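Arginyl-trna synthetase (Thermus thermophilus, PDB 1IQ0) probably catalyses the ATP-dependent attachment of L-arginine to tRNA(Arg), as a monomeric class I arginyl-tRNA synthetase, releasing AMP and diphosphate. Local coordinates at residues Thr413-Arg417 against Lys430-Ala434; Tyr270-Met276 against Phe289-Ser295. All coordinates share one frame; numbering follows the deposited sequence.

Interaction 1: residues Thr413-Arg417 against Lys430-Ala434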
# COMPACT_ATOMS: atom_id res chain seq x y z
N THR A 413 5.05 19.66 9.68
CA THR A 413 5.89 19.49 10.86
C THR A 413 5.85 20.77 11.69
O THR A 413 5.95 20.73 12.92
CB THR A 413 7.34 19.19 10.46
OG1 THR A 413 7.40 17.97 9.72
CG2 THR A 413 8.23 19.08 11.70
N ARG A 414 5.70 21.90 11.01
CA ARG A 414 5.63 23.21 11.65
C ARG A 414 4.40 23.24 12.54
O ARG A 414 4.48 23.55 13.73
CB ARG A 414 5.50 24.30 10.59
CG ARG A 414 5.58 25.72 11.10
CD ARG A 414 7.02 26.20 11.11
NE ARG A 414 7.70 25.89 9.85
CZ ARG A 414 7.24 26.22 8.64
NH1 ARG A 414 6.09 26.88 8.52
NH2 ARG A 414 7.92 25.90 7.55
N ARG A 415 3.25 22.94 11.94
CA ARG A 415 1.99 22.95 12.66
C ARG A 415 1.94 21.90 13.77
O ARG A 415 1.39 22.15 14.84
CB ARG A 415 0.83 22.75 11.69
CG ARG A 415 0.83 23.73 10.53
CD ARG A 415 -0.53 23.80 9.87
NE ARG A 415 -0.53 24.67 8.69
CZ ARG A 415 -1.61 25.26 8.21
NH1 ARG A 415 -2.79 25.08 8.80
NH2 ARG A 415 -1.54 26.03 7.13
N ALA A 416 2.52 20.73 13.51
CA ALA A 416 2.54 19.67 14.52
C ALA A 416 3.32 20.13 15.73
O ALA A 416 2.94 19.86 16.87
CB ALA A 416 3.17 18.41 13.95
N ARG A 417 4.42 20.83 15.47
CA ARG A 417 5.30 21.35 16.51
C ARG A 417 4.51 22.25 17.47
O ARG A 417 4.63 22.14 18.69
CB ARG A 417 6.44 22.15 15.88
CG ARG A 417 7.66 22.36 16.78
CD ARG A 417 8.31 21.04 17.14
NE ARG A 417 9.68 21.18 17.62
CZ ARG A 417 10.04 21.84 18.72
NH1 ARG A 417 9.13 22.42 19.48
NH2 ARG A 417 11.32 21.90 19.06
N LYS A 430 10.49 17.34 21.82
CA LYS A 430 9.34 17.87 21.08
C LYS A 430 9.47 17.74 19.57
O LYS A 430 8.48 17.54 18.88
CB LYS A 430 9.13 19.35 21.44
CG LYS A 430 8.93 19.61 22.93
CD LYS A 430 8.72 21.09 23.21
CE LYS A 430 8.62 21.37 24.70
NZ LYS A 430 7.50 20.61 25.33
N GLU A 431 10.69 17.87 19.06
CA GLU A 431 10.91 17.77 17.62
C GLU A 431 10.58 16.38 17.09
O GLU A 431 9.89 16.24 16.08
CB GLU A 431 12.35 18.13 17.26
CG GLU A 431 12.60 18.21 15.76
CD GLU A 431 11.57 19.09 15.05
OE1 GLU A 431 11.47 20.29 15.38
OE2 GLU A 431 10.86 18.57 14.16
N GLU A 432 11.06 15.35 17.77
CA GLU A 432 10.79 13.98 17.37
C GLU A 432 9.28 13.74 17.43
O GLU A 432 8.71 13.07 16.57
CB GLU A 432 11.51 12.99 18.28
CG GLU A 432 11.18 11.54 17.97
CD GLU A 432 11.71 11.09 16.61
OE1 GLU A 432 11.63 11.86 15.64
OE2 GLU A 432 12.21 9.95 16.53
N ALA A 433 8.63 14.30 18.45
CA ALA A 433 7.19 14.16 18.61
C ALA A 433 6.45 14.82 17.45
O ALA A 433 5.49 14.26 16.92
CB ALA A 433 6.74 14.79 19.93
N ALA A 434 6.91 16.01 17.06
CA ALA A 434 6.28 16.73 15.96
C ALA A 434 6.47 15.97 14.64
O ALA A 434 5.55 15.91 13.83
CB ALA A 434 6.88 18.13 15.84
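Two consecutive helices, 405-423 and 430-448, joined by a short loop, pack against each other here: the opening turn of the second meets the first through Ala416, Arg417, Ala434 and Glu431. The two short segments run at 123° to each other, their axes 9.0 Å apart. Ala416 CB rests on the backbone of the partner helix, 3.5 Å from Ala434 O, while Ala434 CB points at the first helix and lies 3.5 Å from Arg417 CD. Arg417 has CG anti to the backbone N (chi1 -161°) and then bends at chi2, a course that carries its chain past the Ala434 methyl to Glu431. There Arg417 NE donates to Glu431 OE1 at 3.0 Å in a salt bridge. The oxygen lies close to the guanidinium plane, yet the N-H comes from well above the carboxylate plane, the two groups being turned 50° apart. The other carboxylate oxygen, Glu431 OE2, stands 3.6 Å from Thr413 CG2; the Thr413 hydroxyl is engaged by Leu409 O within its own helix. Over one guanidinium face lies Lys430 CB, 3.6 Å from Arg417 NH1, and the lysine chain leads its amino group away to Pro425 O. Arg417 NH1 makes a separate salt bridge with Glu421, on its own helix. Shortening Arg417 to an alanine would probably cost Glu431 OE1 its charged mate on the other helix and uncover the methyl of Ala434. The arginine thus does two jobs, its aliphatic part covering the alanine contact and its charged end, shared between two glutamates, tying the two helices together.

Interaction 2: residues Tyr270-Met276 against Phe289-Ser295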
# COMPACT_ATOMS: atom_id res chain seq x y z
N TYR A 270 -0.82 -0.76 -40.69
CA TYR A 270 0.19 -1.30 -39.79
C TYR A 270 1.36 -1.88 -40.58
O TYR A 270 2.30 -2.42 -40.00
CB TYR A 270 -0.39 -2.40 -38.90
CG TYR A 270 -1.35 -1.92 -37.84
CD1 TYR A 270 -2.67 -2.36 -37.81
CD2 TYR A 270 -0.93 -1.01 -36.87
CE1 TYR A 270 -3.56 -1.90 -36.84
CE2 TYR A 270 -1.81 -0.54 -35.89
CZ TYR A 270 -3.13 -0.99 -35.88
OH TYR A 270 -4.00 -0.52 -34.93
N ALA A 271 1.28 -1.77 -41.90
CA ALA A 271 2.33 -2.29 -42.78
C ALA A 271 3.72 -1.89 -42.29
O ALA A 271 3.98 -0.71 -42.04
CB ALA A 271 2.11 -1.80 -44.20
N GLY A 272 4.61 -2.87 -42.17
CA GLY A 272 5.96 -2.60 -41.73
C GLY A 272 6.14 -2.58 -40.22
O GLY A 272 7.26 -2.73 -39.72
N ALA A 273 5.04 -2.41 -39.49
CA ALA A 273 5.09 -2.38 -38.03
C ALA A 273 4.95 -3.77 -37.43
O ALA A 273 4.33 -4.64 -38.04
CB ALA A 273 3.98 -1.47 -37.49
N LEU A 274 5.54 -3.99 -36.26
CA LEU A 274 5.42 -5.28 -35.59
C LEU A 274 4.28 -5.12 -34.61
O LEU A 274 4.31 -4.24 -33.75
CB LEU A 274 6.70 -5.65 -34.83
CG LEU A 274 6.61 -6.98 -34.08
CD1 LEU A 274 6.43 -8.11 -35.08
CD2 LEU A 274 7.85 -7.22 -33.23
N VAL A 275 3.27 -5.96 -34.74
CA VAL A 275 2.11 -5.86 -33.88
C VAL A 275 1.78 -7.16 -33.16
O VAL A 275 2.14 -8.25 -33.60
CB VAL A 275 0.88 -5.40 -34.71
CG1 VAL A 275 0.57 -6.43 -35.78
CG2 VAL A 275 -0.31 -5.19 -33.81
N MET A 276 1.08 -7.01 -32.03
CA MET A 276 0.66 -8.15 -31.22
C MET A 276 -0.87 -8.19 -31.25
O MET A 276 -1.53 -7.23 -30.85
CB MET A 276 1.13 -7.98 -29.77
CG MET A 276 0.78 -9.16 -28.88
SD MET A 276 1.10 -8.85 -27.13
CE MET A 276 2.88 -8.90 -27.11
N PHE A 289 -4.96 -4.87 -31.72
CA PHE A 289 -3.56 -4.79 -32.10
C PHE A 289 -2.73 -3.77 -31.33
O PHE A 289 -2.92 -2.56 -31.48
CB PHE A 289 -3.45 -4.51 -33.60
CG PHE A 289 -3.92 -5.65 -34.46
CD1 PHE A 289 -5.25 -6.04 -34.45
CD2 PHE A 289 -3.02 -6.34 -35.27
CE1 PHE A 289 -5.68 -7.11 -35.24
CE2 PHE A 289 -3.44 -7.41 -36.06
CZ PHE A 289 -4.77 -7.79 -36.04
N PHE A 290 -1.82 -4.27 -30.50
CA PHE A 290 -0.91 -3.42 -29.74
C PHE A 290 0.35 -3.34 -30.61
O PHE A 290 0.85 -4.37 -31.07
CB PHE A 290 -0.53 -4.07 -28.40
CG PHE A 290 -1.61 -4.01 -27.36
CD1 PHE A 290 -1.90 -2.82 -26.70
CD2 PHE A 290 -2.32 -5.16 -27.01
CE1 PHE A 290 -2.88 -2.77 -25.71
CE2 PHE A 290 -3.30 -5.12 -26.02
CZ PHE A 290 -3.59 -3.92 -25.37
N VAL A 291 0.84 -2.13 -30.85
CA VAL A 291 2.04 -1.99 -31.67
C VAL A 291 3.27 -2.16 -30.79
O VAL A 291 3.37 -1.54 -29.73
CB VAL A 291 2.10 -0.61 -32.35
CG1 VAL A 291 3.37 -0.51 -33.19
CG2 VAL A 291 0.87 -0.41 -33.21
N LEU A 292 4.20 -3.03 -31.21
CA LEU A 292 5.43 -3.26 -30.46
C LEU A 292 6.53 -2.42 -31.11
O LEU A 292 7.23 -1.67 -30.43
CB LEU A 292 5.81 -4.75 -30.48
CG LEU A 292 4.81 -5.73 -29.83
CD1 LEU A 292 5.29 -7.16 -30.02
CD2 LEU A 292 4.68 -5.42 -28.35
N LEU A 293 6.66 -2.54 -32.43
CA LEU A 293 7.63 -1.77 -33.20
C LEU A 293 6.91 -0.99 -34.29
O LEU A 293 6.16 -1.57 -35.08
CB LEU A 293 8.67 -2.69 -33.86
CG LEU A 293 9.70 -3.40 -32.98
CD1 LEU A 293 10.61 -4.26 -33.85
CD2 LEU A 293 10.52 -2.38 -32.22
N ARG A 294 7.12 0.32 -34.35
CA ARG A 294 6.49 1.13 -35.39
C ARG A 294 7.22 0.80 -36.68
O ARG A 294 8.31 0.24 -36.65
CB ARG A 294 6.61 2.62 -35.07
CG ARG A 294 6.01 3.02 -33.72
CD ARG A 294 5.88 4.52 -33.58
NE ARG A 294 5.47 4.93 -32.23
CZ ARG A 294 6.25 4.86 -31.15
NH1 ARG A 294 7.50 4.41 -31.26
NH2 ARG A 294 5.80 5.25 -29.96
N SER A 295 6.61 1.12 -37.82
CA SER A 295 7.21 0.84 -39.12
C SER A 295 8.63 1.38 -39.27
O SER A 295 9.46 0.76 -39.94
CB SER A 295 6.33 1.38 -40.25
OG SER A 295 6.04 2.76 -40.06
O HOH W 1 9.64 -2.79 -37.73
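Val275 CG2 stands anti to the backbone N and Phe289 CG anti to its own carbonyl carbon (chi1 -68°), which brings the valine methyl to a tight 3.2 Å from Phe289 CB, while Val275 CG1 meets the ring edge in its plane. The Tyr270 ring lies nearly parallel to that of Phe289, planes 12° apart, but slid so far that they barely overlap; Tyr270 CE2 touches Val291 CG2 at 3.8 Å. These groups pack along an antiparallel hairpin. Met276 and Phe290 exchange two backbone bonds, Met276 N to Phe290 O at 2.8 Å being nearly straight. Past the Val275-Val291 pair, a classic beta bulge sets Leu292 and Leu293 both against Leu274: Leu274 O accepts from Leu292 N at 2.8 Å and from Leu293 N at 3.2 Å, and Leu274 N donates to Leu293 O. Leu274 CD2 reaches the CD1 methyls of both leucines, and Met276 CE closes on Leu292 CD2 at 4.1 Å. Beyond the bulge, a type II turn from Tyr270 to Ala273 ends the pairing. Leu274 O thus takes up the N-H of both Leu292 and Leu293 where the chain turns its corner, and Met276, Leu292 and Leu293 meet helix 248-256.

How the interactions relate
Interaction 2 comes first along the chain and is complete before interaction 1 begins. Their centres are 56 Å apart and the nearest atoms about 42 Å, on opposite sides of the chain's centre, and they share no helix, strand or sheet. Segments 270-276 and 289-295 contribute to two strands of a small three-stranded antiparallel sheet, separate from the large mixed sheet; segments 413-417 and 430-434 belong to helices that follow strand 380-390 of that mixed sheet and precede its edge strand 455-457. Both pairs fall within ranges assigned to the class I catalytic domain, in its earlier and later parts respectively. The two are separate local contacts, one strand pairing and the other helix packing, with no direct link between them.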